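Local coordinates for protein threonine synthase (PDB 4F4F) that probably catalyses the pyridoxal-phosphate-dependent conversion of O-phospho-L-homoserine and water to L-threonine and phosphate, the last step of threonine biosynthesis, at residues Ser10-Glu14 with Ala333-Arg337; Ala125-Asp129 with Ala156-Asn162; Arg138-Gly143 with Leu219-Val224; Gly298-Met302 with Gly347-Ile351. All blocks are in the same frame, centred on the assembly; numbering follows the deposited sequence.

Interaction 1 (Ser10-Glu14 with Ala333-Arg337); sequences STRGE and AAAVR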
loop_
_atom_site.group_PDB
_atom_site.type_symbol
_atom_site.label_atom_id
_atom_site.label_comp_id
_atom_site.label_asym_id
_atom_site.label_seq_id
_atom_site.Cartn_x
_atom_site.Cartn_y
_atom_site.Cartn_z
ATOM N N SER A 10 -4.077 -16.632 10.702
ATOM C CA SER A 10 -3.876 -15.372 11.401
ATOM C C SER A 10 -2.566 -15.327 12.141
ATOM O O SER A 10 -2.148 -16.314 12.798
ATOM C CB SER A 10 -5.014 -15.149 12.417
ATOM O OG SER A 10 -4.808 -13.975 13.156
ATOM N N THR A 11 -1.961 -14.158 12.136
ATOM C CA THR A 11 -0.857 -13.883 13.030
ATOM C C THR A 11 -1.114 -14.118 14.534
ATOM O O THR A 11 -0.136 -14.202 15.292
ATOM C CB THR A 11 -0.346 -12.444 12.847
ATOM O OG1 THR A 11 -1.416 -11.515 13.092
ATOM C CG2 THR A 11 0.283 -12.243 11.404
ATOM N N ARG A 12 -2.371 -14.175 14.979
ATOM C CA ARG A 12 -2.663 -14.362 16.392
ATOM C C ARG A 12 -3.151 -15.775 16.711
ATOM O O ARG A 12 -3.526 -16.094 17.854
ATOM C CB ARG A 12 -3.607 -13.255 16.918
ATOM C CG ARG A 12 -2.857 -11.910 16.859
ATOM C CD ARG A 12 -3.525 -10.748 17.597
ATOM N NE ARG A 12 -2.984 -9.480 17.085
ATOM C CZ ARG A 12 -3.351 -8.279 17.508
ATOM N NH1 ARG A 12 -4.291 -8.165 18.442
ATOM N NH2 ARG A 12 -2.807 -7.194 16.956
ATOM N N GLY A 13 -3.131 -16.622 15.691
ATOM C CA GLY A 13 -3.266 -18.083 15.851
ATOM C C GLY A 13 -4.602 -18.716 16.223
ATOM O O GLY A 13 -4.636 -19.934 16.446
ATOM N N GLU A 14 -5.674 -17.941 16.348
ATOM C CA GLU A 14 -6.950 -18.505 16.833
ATOM C C GLU A 14 -8.135 -18.023 16.030
ATOM O O GLU A 14 -9.213 -17.843 16.575
ATOM C CB GLU A 14 -7.202 -18.090 18.282
ATOM C CG GLU A 14 -5.995 -18.278 19.153
ATOM C CD GLU A 14 -6.292 -18.058 20.603
ATOM O OE1 GLU A 14 -6.562 -16.919 21.024
ATOM O OE2 GLU A 14 -6.227 -19.069 21.296
ATOM N N ALA A 333 2.267 -17.653 17.501
ATOM C CA ALA A 333 1.126 -16.776 17.695
ATOM C C ALA A 333 1.018 -16.256 19.123
ATOM O O ALA A 333 0.621 -15.097 19.337
ATOM C CB ALA A 333 -0.150 -17.478 17.294
ATOM N N ALA A 334 1.346 -17.105 20.103
ATOM C CA ALA A 334 1.356 -16.644 21.489
ATOM C C ALA A 334 2.357 -15.479 21.681
ATOM O O ALA A 334 2.045 -14.492 22.343
ATOM C CB ALA A 334 1.655 -17.796 22.440
ATOM N N ALA A 335 3.545 -15.579 21.093
ATOM C CA ALA A 335 4.516 -14.479 21.218
ATOM C C ALA A 335 3.962 -13.199 20.619
ATOM O O ALA A 335 4.115 -12.118 21.198
ATOM C CB ALA A 335 5.875 -14.806 20.596
ATOM N N VAL A 336 3.327 -13.315 19.465
ATOM C CA VAL A 336 2.791 -12.123 18.786
ATOM C C VAL A 336 1.678 -11.498 19.624
ATOM O O VAL A 336 1.613 -10.262 19.779
ATOM C CB VAL A 336 2.278 -12.460 17.383
ATOM C CG1 VAL A 336 1.437 -11.323 16.806
ATOM C CG2 VAL A 336 3.459 -12.761 16.477
ATOM N N ARG A 337 0.795 -12.341 20.168
ATOM C CA ARG A 337 -0.300 -11.846 21.004
ATOM C C ARG A 337 0.292 -11.028 22.148
ATOM O O ARG A 337 -0.215 -9.969 22.501
ATOM C CB ARG A 337 -1.163 -13.016 21.547
ATOM C CG ARG A 337 -2.199 -13.595 20.567
ATOM C CD ARG A 337 -3.278 -14.485 21.234
ATOM N NE ARG A 337 -2.703 -15.613 21.975
ATOM C CZ ARG A 337 -2.415 -16.812 21.477
ATOM N NH1 ARG A 337 -2.639 -17.112 20.214
ATOM N NH2 ARG A 337 -1.868 -17.729 22.260
#

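Interaction 2 (Ala125-Asp129 with Ala156-Asn162); sequences ARMMD and AFGGRDN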
loop_
_atom_site.group_PDB
_atom_site.type_symbol
_atom_site.label_atom_id
_atom_site.label_comp_id
_atom_site.label_asym_id
_atom_site.label_seq_id
_atom_site.Cartn_x
_atom_site.Cartn_y
_atom_site.Cartn_z
ATOM N N ALA A 125 -9.914 -4.134 -6.160
ATOM C CA ALA A 125 -11.328 -3.769 -6.403
ATOM C C ALA A 125 -11.989 -4.758 -7.400
ATOM O O ALA A 125 -13.158 -5.143 -7.206
ATOM C CB ALA A 125 -11.472 -2.322 -6.846
ATOM N N ARG A 126 -11.222 -5.226 -8.388
ATOM C CA ARG A 126 -11.716 -6.186 -9.378
ATOM C C ARG A 126 -11.825 -7.597 -8.830
ATOM O O ARG A 126 -12.788 -8.298 -9.124
ATOM C CB ARG A 126 -10.858 -6.155 -10.662
ATOM C CG ARG A 126 -10.991 -4.842 -11.403
ATOM C CD ARG A 126 -10.088 -4.666 -12.612
ATOM N NE ARG A 126 -10.450 -3.488 -13.412
ATOM C CZ ARG A 126 -10.061 -2.238 -13.130
ATOM N NH1 ARG A 126 -9.306 -1.977 -12.060
ATOM N NH2 ARG A 126 -10.419 -1.238 -13.902
ATOM N N MET A 127 -10.868 -8.015 -8.017
ATOM C CA MET A 127 -10.936 -9.320 -7.374
ATOM C C MET A 127 -12.154 -9.360 -6.460
ATOM O O MET A 127 -12.899 -10.330 -6.448
ATOM C CB MET A 127 -9.656 -9.613 -6.563
ATOM C CG MET A 127 -8.435 -9.782 -7.446
ATOM S SD MET A 127 -7.034 -10.477 -6.595
ATOM C CE MET A 127 -6.655 -9.243 -5.333
ATOM N N MET A 128 -12.347 -8.285 -5.683
ATOM C CA MET A 128 -13.470 -8.207 -4.773
ATOM C C MET A 128 -14.788 -8.229 -5.551
ATOM O O MET A 128 -15.722 -8.896 -5.144
ATOM C CB MET A 128 -13.388 -6.970 -3.892
ATOM C CG MET A 128 -14.507 -6.903 -2.855
ATOM S SD MET A 128 -14.407 -5.462 -1.748
ATOM C CE MET A 128 -12.723 -5.568 -1.147
ATOM N N ASP A 129 -14.856 -7.517 -6.673
ATOM C CA ASP A 129 -16.088 -7.490 -7.493
ATOM C C ASP A 129 -16.463 -8.910 -7.961
ATOM O O ASP A 129 -17.630 -9.301 -7.963
ATOM C CB ASP A 129 -15.853 -6.580 -8.692
ATOM C CG ASP A 129 -17.071 -5.793 -9.101
ATOM O OD1 ASP A 129 -17.811 -5.285 -8.237
ATOM O OD2 ASP A 129 -17.227 -5.595 -10.311
ATOM N N ALA A 156 -10.203 3.012 -8.101
ATOM C CA ALA A 156 -10.216 1.553 -8.209
ATOM C C ALA A 156 -11.645 0.996 -8.181
ATOM O O ALA A 156 -11.990 0.131 -8.975
ATOM C CB ALA A 156 -9.389 0.934 -7.085
ATOM N N PHE A 157 -12.490 1.546 -7.296
ATOM C CA PHE A 157 -13.847 1.002 -7.083
ATOM C C PHE A 157 -14.909 1.672 -7.937
ATOM O O PHE A 157 -15.973 1.101 -8.142
ATOM C CB PHE A 157 -14.245 1.061 -5.613
ATOM C CG PHE A 157 -13.605 -0.010 -4.781
ATOM C CD1 PHE A 157 -14.160 -1.272 -4.721
ATOM C CD2 PHE A 157 -12.460 0.251 -4.044
ATOM C CE1 PHE A 157 -13.603 -2.267 -3.943
ATOM C CE2 PHE A 157 -11.904 -0.739 -3.250
ATOM C CZ PHE A 157 -12.478 -1.992 -3.193
ATOM N N GLY A 158 -14.591 2.857 -8.452
ATOM C CA GLY A 158 -15.433 3.560 -9.408
ATOM C C GLY A 158 -15.783 2.633 -10.572
ATOM O O GLY A 158 -14.922 2.077 -11.282
ATOM N N GLY A 159 -17.066 2.407 -10.756
ATOM C CA GLY A 159 -17.489 1.651 -11.914
ATOM C C GLY A 159 -17.443 0.167 -11.733
ATOM O O GLY A 159 -17.744 -0.542 -12.682
ATOM N N ARG A 160 -17.121 -0.332 -10.536
ATOM C CA ARG A 160 -17.269 -1.747 -10.280
ATOM C C ARG A 160 -18.791 -2.050 -10.204
ATOM O O ARG A 160 -19.613 -1.145 -9.928
ATOM C CB ARG A 160 -16.512 -2.201 -9.014
ATOM C CG ARG A 160 -15.009 -1.887 -8.977
ATOM C CD ARG A 160 -14.140 -2.780 -9.846
ATOM N NE ARG A 160 -14.360 -2.573 -11.282
ATOM C CZ ARG A 160 -13.800 -1.613 -12.015
ATOM N NH1 ARG A 160 -14.080 -1.553 -13.309
ATOM N NH2 ARG A 160 -12.944 -0.712 -11.487
ATOM N N ASP A 161 -19.161 -3.294 -10.466
ATOM C CA ASP A 161 -20.558 -3.669 -10.527
ATOM C C ASP A 161 -21.187 -3.899 -9.135
ATOM O O ASP A 161 -22.346 -3.562 -8.928
ATOM C CB ASP A 161 -20.735 -4.923 -11.399
ATOM C CG ASP A 161 -20.191 -4.743 -12.841
ATOM O OD1 ASP A 161 -20.185 -3.604 -13.378
ATOM O OD2 ASP A 161 -19.786 -5.764 -13.450
ATOM N N ASN A 162 -20.428 -4.457 -8.197
ATOM C CA ASN A 162 -21.001 -5.007 -6.959
ATOM C C ASN A 162 -20.705 -4.203 -5.678
ATOM O O ASN A 162 -21.022 -4.666 -4.574
ATOM C CB ASN A 162 -20.570 -6.468 -6.801
ATOM C CG ASN A 162 -21.042 -7.321 -7.971
ATOM O OD1 ASN A 162 -20.270 -8.029 -8.621
ATOM N ND2 ASN A 162 -22.290 -7.206 -8.275
HETATM O O HOH W 1 -14.973 -5.510 -12.045
#

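Interaction 3 (Arg138-Gly143 with Leu219-Val224); sequences RATIVG and LSLSGV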
loop_
_atom_site.group_PDB
_atom_site.type_symbol
_atom_site.label_atom_id
_atom_site.label_comp_id
_atom_site.label_asym_id
_atom_site.label_seq_id
_atom_site.Cartn_x
_atom_site.Cartn_y
_atom_site.Cartn_z
ATOM N N ARG A 138 -23.217 -7.984 -2.491
ATOM C CA ARG A 138 -22.751 -6.657 -2.810
ATOM C C ARG A 138 -22.026 -6.166 -1.569
ATOM O O ARG A 138 -22.092 -6.808 -0.512
ATOM C CB ARG A 138 -23.932 -5.736 -3.146
ATOM C CG ARG A 138 -24.852 -6.290 -4.238
ATOM C CD ARG A 138 -25.858 -5.267 -4.733
ATOM N NE ARG A 138 -25.117 -4.064 -5.072
ATOM C CZ ARG A 138 -24.589 -3.799 -6.264
ATOM N NH1 ARG A 138 -24.756 -4.629 -7.290
ATOM N NH2 ARG A 138 -23.890 -2.684 -6.423
ATOM N N ALA A 139 -21.310 -5.063 -1.704
ATOM C CA ALA A 139 -20.649 -4.443 -0.540
ATOM C C ALA A 139 -20.740 -2.923 -0.600
ATOM O O ALA A 139 -20.784 -2.339 -1.681
ATOM C CB ALA A 139 -19.196 -4.872 -0.438
ATOM N N THR A 140 -20.710 -2.297 0.576
ATOM C CA THR A 140 -20.654 -0.855 0.717
ATOM C C THR A 140 -19.259 -0.575 1.303
ATOM O O THR A 140 -18.984 -0.912 2.451
ATOM C CB THR A 140 -21.777 -0.354 1.651
ATOM O OG1 THR A 140 -23.059 -0.746 1.123
ATOM C CG2 THR A 140 -21.713 1.167 1.812
ATOM N N ILE A 141 -18.370 -0.036 0.476
ATOM C CA ILE A 141 -16.990 0.301 0.898
ATOM C C ILE A 141 -17.012 1.646 1.585
ATOM O O ILE A 141 -17.532 2.615 1.027
ATOM C CB ILE A 141 -16.012 0.380 -0.295
ATOM C CG1 ILE A 141 -16.126 -0.893 -1.189
ATOM C CG2 ILE A 141 -14.576 0.635 0.210
ATOM C CD1 ILE A 141 -15.603 -2.154 -0.558
ATOM N N VAL A 142 -16.466 1.721 2.793
ATOM C CA VAL A 142 -16.482 2.988 3.531
ATOM C C VAL A 142 -15.081 3.276 4.079
ATOM O O VAL A 142 -14.452 2.396 4.629
ATOM C CB VAL A 142 -17.554 2.981 4.660
ATOM C CG1 VAL A 142 -17.577 4.335 5.350
ATOM C CG2 VAL A 142 -18.961 2.698 4.102
ATOM N N GLY A 143 -14.558 4.476 3.847
ATOM C CA GLY A 143 -13.296 4.881 4.439
ATOM C C GLY A 143 -13.160 6.368 4.651
ATOM O O GLY A 143 -13.976 7.157 4.163
ATOM N N LEU A 219 -25.911 -3.024 5.354
ATOM C CA LEU A 219 -25.281 -2.342 4.222
ATOM C C LEU A 219 -24.116 -3.151 3.670
ATOM O O LEU A 219 -23.500 -2.705 2.728
ATOM C CB LEU A 219 -24.780 -0.935 4.615
ATOM C CG LEU A 219 -25.741 0.266 4.465
ATOM C CD1 LEU A 219 -26.056 0.526 2.995
ATOM C CD2 LEU A 219 -27.042 0.084 5.235
ATOM N N SER A 220 -23.827 -4.328 4.244
ATOM C CA SER A 220 -22.654 -5.134 3.868
ATOM C C SER A 220 -21.358 -4.284 3.860
ATOM O O SER A 220 -20.571 -4.287 2.897
ATOM C CB SER A 220 -22.882 -5.820 2.522
ATOM O OG SER A 220 -24.016 -6.677 2.559
ATOM N N LEU A 221 -21.151 -3.541 4.950
ATOM C CA LEU A 221 -20.036 -2.595 5.034
ATOM C C LEU A 221 -18.683 -3.296 4.937
ATOM O O LEU A 221 -18.489 -4.336 5.531
ATOM C CB LEU A 221 -20.087 -1.816 6.342
ATOM C CG LEU A 221 -20.027 -0.307 6.224
ATOM C CD1 LEU A 221 -21.330 0.200 5.599
ATOM C CD2 LEU A 221 -19.778 0.281 7.600
ATOM N N SER A 222 -17.758 -2.699 4.192
ATOM C CA SER A 222 -16.380 -3.176 4.100
ATOM C C SER A 222 -15.419 -1.972 4.055
ATOM O O SER A 222 -15.785 -0.894 3.563
ATOM C CB SER A 222 -16.209 -4.049 2.870
ATOM O OG SER A 222 -14.964 -4.712 2.897
ATOM N N GLY A 223 -14.222 -2.154 4.617
ATOM C CA GLY A 223 -13.310 -1.051 4.892
ATOM C C GLY A 223 -12.259 -0.801 3.822
ATOM O O GLY A 223 -12.079 -1.588 2.902
ATOM N N VAL A 224 -11.587 0.335 3.941
ATOM C CA VAL A 224 -10.484 0.686 3.077
ATOM C C VAL A 224 -9.310 0.690 4.003
ATOM O O VAL A 224 -9.176 1.583 4.833
ATOM C CB VAL A 224 -10.639 2.100 2.474
ATOM C CG1 VAL A 224 -9.388 2.500 1.707
ATOM C CG2 VAL A 224 -11.845 2.144 1.562
HETATM O O HOH W 2 -12.388 1.935 6.224
#

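Interaction 4 (Gly298-Met302 with Gly347-Ile351); sequences GAYEM and GGFTI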
loop_
_atom_site.group_PDB
_atom_site.type_symbol
_atom_site.label_atom_id
_atom_site.label_comp_id
_atom_site.label_asym_id
_atom_site.label_seq_id
_atom_site.Cartn_x
_atom_site.Cartn_y
_atom_site.Cartn_z
ATOM N N GLY A 298 15.457 -2.792 19.074
ATOM C CA GLY A 298 14.419 -3.761 19.436
ATOM C C GLY A 298 13.174 -3.177 20.113
ATOM O O GLY A 298 12.209 -3.897 20.343
ATOM N N ALA A 299 13.163 -1.867 20.365
ATOM C CA ALA A 299 12.123 -1.208 21.166
ATOM C C ALA A 299 11.154 -0.553 20.187
ATOM O O ALA A 299 11.437 0.505 19.585
ATOM C CB ALA A 299 12.744 -0.161 22.092
ATOM N N TYR A 300 10.027 -1.219 19.958
ATOM C CA TYR A 300 8.990 -0.654 19.121
ATOM C C TYR A 300 8.133 0.166 20.033
ATOM O O TYR A 300 7.273 -0.384 20.740
ATOM C CB TYR A 300 8.190 -1.776 18.509
ATOM C CG TYR A 300 7.102 -1.389 17.532
ATOM C CD1 TYR A 300 7.384 -1.226 16.185
ATOM C CD2 TYR A 300 5.776 -1.291 17.947
ATOM C CE1 TYR A 300 6.379 -0.941 15.274
ATOM C CE2 TYR A 300 4.764 -0.999 17.046
ATOM C CZ TYR A 300 5.072 -0.841 15.707
ATOM O OH TYR A 300 4.061 -0.582 14.801
ATOM N N GLU A 301 8.403 1.469 20.064
ATOM C CA GLU A 301 7.831 2.358 21.054
ATOM C C GLU A 301 7.168 3.543 20.402
ATOM O O GLU A 301 7.803 4.278 19.655
ATOM C CB GLU A 301 8.916 2.858 22.014
ATOM C CG GLU A 301 9.319 1.829 23.059
ATOM C CD GLU A 301 10.267 2.382 24.106
ATOM O OE1 GLU A 301 11.005 1.573 24.722
ATOM O OE2 GLU A 301 10.273 3.623 24.306
ATOM N N MET A 302 5.896 3.736 20.699
ATOM C CA MET A 302 5.140 4.819 20.088
ATOM C C MET A 302 5.639 6.160 20.617
ATOM O O MET A 302 5.902 6.302 21.793
ATOM C CB MET A 302 3.680 4.669 20.417
ATOM C CG MET A 302 3.074 3.400 19.848
ATOM S SD MET A 302 1.424 3.171 20.506
ATOM C CE MET A 302 0.630 4.597 19.740
ATOM N N GLY A 347 1.923 1.107 25.042
ATOM C CA GLY A 347 2.492 1.931 23.946
ATOM C C GLY A 347 3.815 1.469 23.347
ATOM O O GLY A 347 4.437 2.192 22.586
ATOM N N GLY A 348 4.265 0.270 23.692
ATOM C CA GLY A 348 5.468 -0.295 23.099
ATOM C C GLY A 348 5.725 -1.723 23.554
ATOM O O GLY A 348 5.035 -2.249 24.453
ATOM N N PHE A 349 6.704 -2.355 22.925
ATOM C CA PHE A 349 7.184 -3.651 23.346
ATOM C C PHE A 349 8.606 -3.757 22.903
ATOM O O PHE A 349 9.054 -3.004 22.025
ATOM C CB PHE A 349 6.366 -4.814 22.741
ATOM C CG PHE A 349 6.243 -4.764 21.243
ATOM C CD1 PHE A 349 7.262 -5.235 20.419
ATOM C CD2 PHE A 349 5.101 -4.227 20.656
ATOM C CE1 PHE A 349 7.146 -5.170 19.040
ATOM C CE2 PHE A 349 4.987 -4.161 19.278
ATOM C CZ PHE A 349 6.017 -4.627 18.470
ATOM N N THR A 350 9.299 -4.716 23.500
ATOM C CA THR A 350 10.673 -5.033 23.129
ATOM C C THR A 350 10.731 -6.379 22.450
ATOM O O THR A 350 10.139 -7.330 22.932
ATOM C CB THR A 350 11.583 -5.008 24.350
ATOM O OG1 THR A 350 11.746 -3.634 24.718
ATOM C CG2 THR A 350 12.983 -5.584 24.004
ATOM N N ILE A 351 11.391 -6.454 21.296
ATOM C CA ILE A 351 11.485 -7.729 20.576
ATOM C C ILE A 351 12.663 -8.512 21.151
ATOM O O ILE A 351 13.757 -7.967 21.247
ATOM C CB ILE A 351 11.678 -7.504 19.068
ATOM C CG1 ILE A 351 10.556 -6.645 18.499
ATOM C CG2 ILE A 351 11.751 -8.837 18.310
ATOM C CD1 ILE A 351 10.823 -6.180 17.081
#

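Interaction 1 (Ser10-Glu14 with Ala333-Arg337)
A tight turn near the N-terminus rests against the first turn of helix 333-346, held to it by one strong hydrogen bond: Arg337 NH1 donates to the carbonyl oxygen Arg12 O at 2.7 Å. The carboxylate of Glu14 lies over a face of the same guanidinium, but with Glu14 OE1 4.0 Å from Arg337 NH1 and well out of the guanidinium plane it adds only charge attraction. Two of the turn's amides are satisfied within it. Gly13 N reaches Ser10 O at 3.1 Å, closing a type I beta turn, and Arg12 N donates to Ser10 OG at 3.0 Å, an ST turn; Ser10 OG is also hydrogen-bonded to Asp31. The side chain of Arg12 finds its charge partner elsewhere, its NE forming a salt bridge with Glu322, which also bonds Thr11 OG1. Thr11 O, by contrast, is buried without a polar partner, facing Val336 CG1 at 3.6 Å and Ala333 CA at 3.7 Å. Ala333 CB packs against the turn backbone, 3.5 Å from both Arg12 C and Gly13 CA; a beta-carbon on Gly13 would collide with that methyl. Val336 continues inward to Phe326 of helix 321-328. The contact thus joins the N-terminal threonine synthase region to the pyridoxal-phosphate-dependent enzyme region through a combined type I and ST turn docked on a helix start.

Interaction 2 (Ala125-Asp129 with Ala156-Asn162)
Two backbone amides in succession, Asp161 N and Asn162 N, converge on the carboxylate of Asp129, the first donating to Asp129 OD2 at 3.0 Å and the second to Asp129 OD1 at 2.7 Å. Helix 117-134 thereby holds the loop that follows helix 148-157 and leads into strand 163-170, as part of the alpha/beta architecture of the pyridoxal-phosphate-dependent enzyme region. A water extends the polar network, donating to Asp129 OD2 at 2.8 Å and accepting a weak bond from Arg160 NE at 3.1 Å. Arg160 folds back over the type II turn Phe157-Arg160, and its NH2 bonds Ala156 O at 2.8 Å. That same nitrogen lies 3.5 Å from Arg126 NH2 despite the like charges; Arg126 NH1 is bonded to Gln122. Deeper in, the contact becomes apolar. Met128 SD approaches the edge of the Phe157 ring, a Met-aromatic contact, while Ala125 CB makes a CH-pi contact over the ring face, 3.5 Å from the Phe157 centroid.

Interaction 3 (Arg138-Gly143 with Leu219-Val224)
This is a parallel strand pairing at one margin of the five-stranded parallel sheet: short strand 221-223, outermost within the chain, lies beside strand 139-144, which bonds strand 163-170 along its other edge. The segment axes approach to 4.6 Å and cross at -42°, a strong twist for neighbouring strands. Thr140 and Ser222 each use both backbone groups. Thr140 N donates to Ser220 O at 3.1 Å, and Thr140 O accepts from Ser222 N at 2.8 Å; Ser222 O then receives Val142 N at 2.8 Å. Farther along, a water links the strands, donating to Val142 O at 2.6 Å and accepting from Val224 N at 2.9 Å. At the opposite end helix 213-219 closes in a Schellman motif at Ser220, and the carbonyl Leu219 O, just before it, is taken by Thr140 OG1 at 2.6 Å; Thr140 OG1 is also bonded to Ser466 near the C-terminus. Thr140, Val142 and Leu221 share one face, where Val142 CG2 meets Leu221 CD1 at 3.8 Å and both residues pack on helix 199-211. Ile141 and Ser222 occupy the other face, and Ile141 CG2 touches Val224 CG2 at 3.4 Å. The pairing thus rests chiefly on main-chain hydrogen bonds, which, with helix 199-211 packed over Val142 and Leu221, fix this edge strand.

Interaction 4 (Gly298-Met302 with Gly347-Ile351)
Gly347, the first residue beyond helix 333-346, has positive phi and turns the chain into a strand; Gly347 O accepts from Met302 N at 2.8 Å. Next, Gly348 lies opposite Glu301 in a non-hydrogen-bonded pair with their CA atoms only 4.1 Å apart, and a beta-carbon on Gly348 would clash with Tyr300 O and Glu301 CG. Phe349 and Tyr300 form the hydrogen-bonded pair of this two-stranded antiparallel sheet, a small ribbon separate from the two larger sheets of the chain: Tyr300 N donates to Phe349 O at 2.9 Å and Phe349 N to Tyr300 O at 3.0 Å. Both side chains lie on the inner face and meet helix 333-346, Tyr300 also meeting helix 290-297 and Phe349 helix 321-328. The two rings are near parallel but slid apart, with centroids 4.8 Å apart, so that Tyr300 CB sits over the Phe349 ring, while Tyr300 OH is bonded to Ser318 N. Thr350 pairs with Ala299 on the exposed face. Finally, Ile351 N donates to Gly298 O at 2.8 Å.

Overall arrangement
Interactions 2 and 3 form one neighbourhood, their centres 12 Å apart. Helix 117-134, strand 139-144 and helix 148-157 follow one another in the chain, so their segments alternate, and the two meet directly: Asn162 O lies 2.9 Å from Ala139 N, and Met128 SD packs on Ile141 CD1 at 3.7 Å. Interaction 4 lies on the far side of the chain's centre from interaction 2, the two centres 38 Å apart. Interaction 1 joins the N-terminal segment to helix 333-346, which leads into strand 348-350 of interaction 4; the centres of interactions 1 and 4 are about 17 Å apart, and their segments alternate along the chain. Interaction 1 also encloses interactions 2 and 3 in sequence, bringing the N-terminus back to the pyridoxal-phosphate-dependent enzyme region.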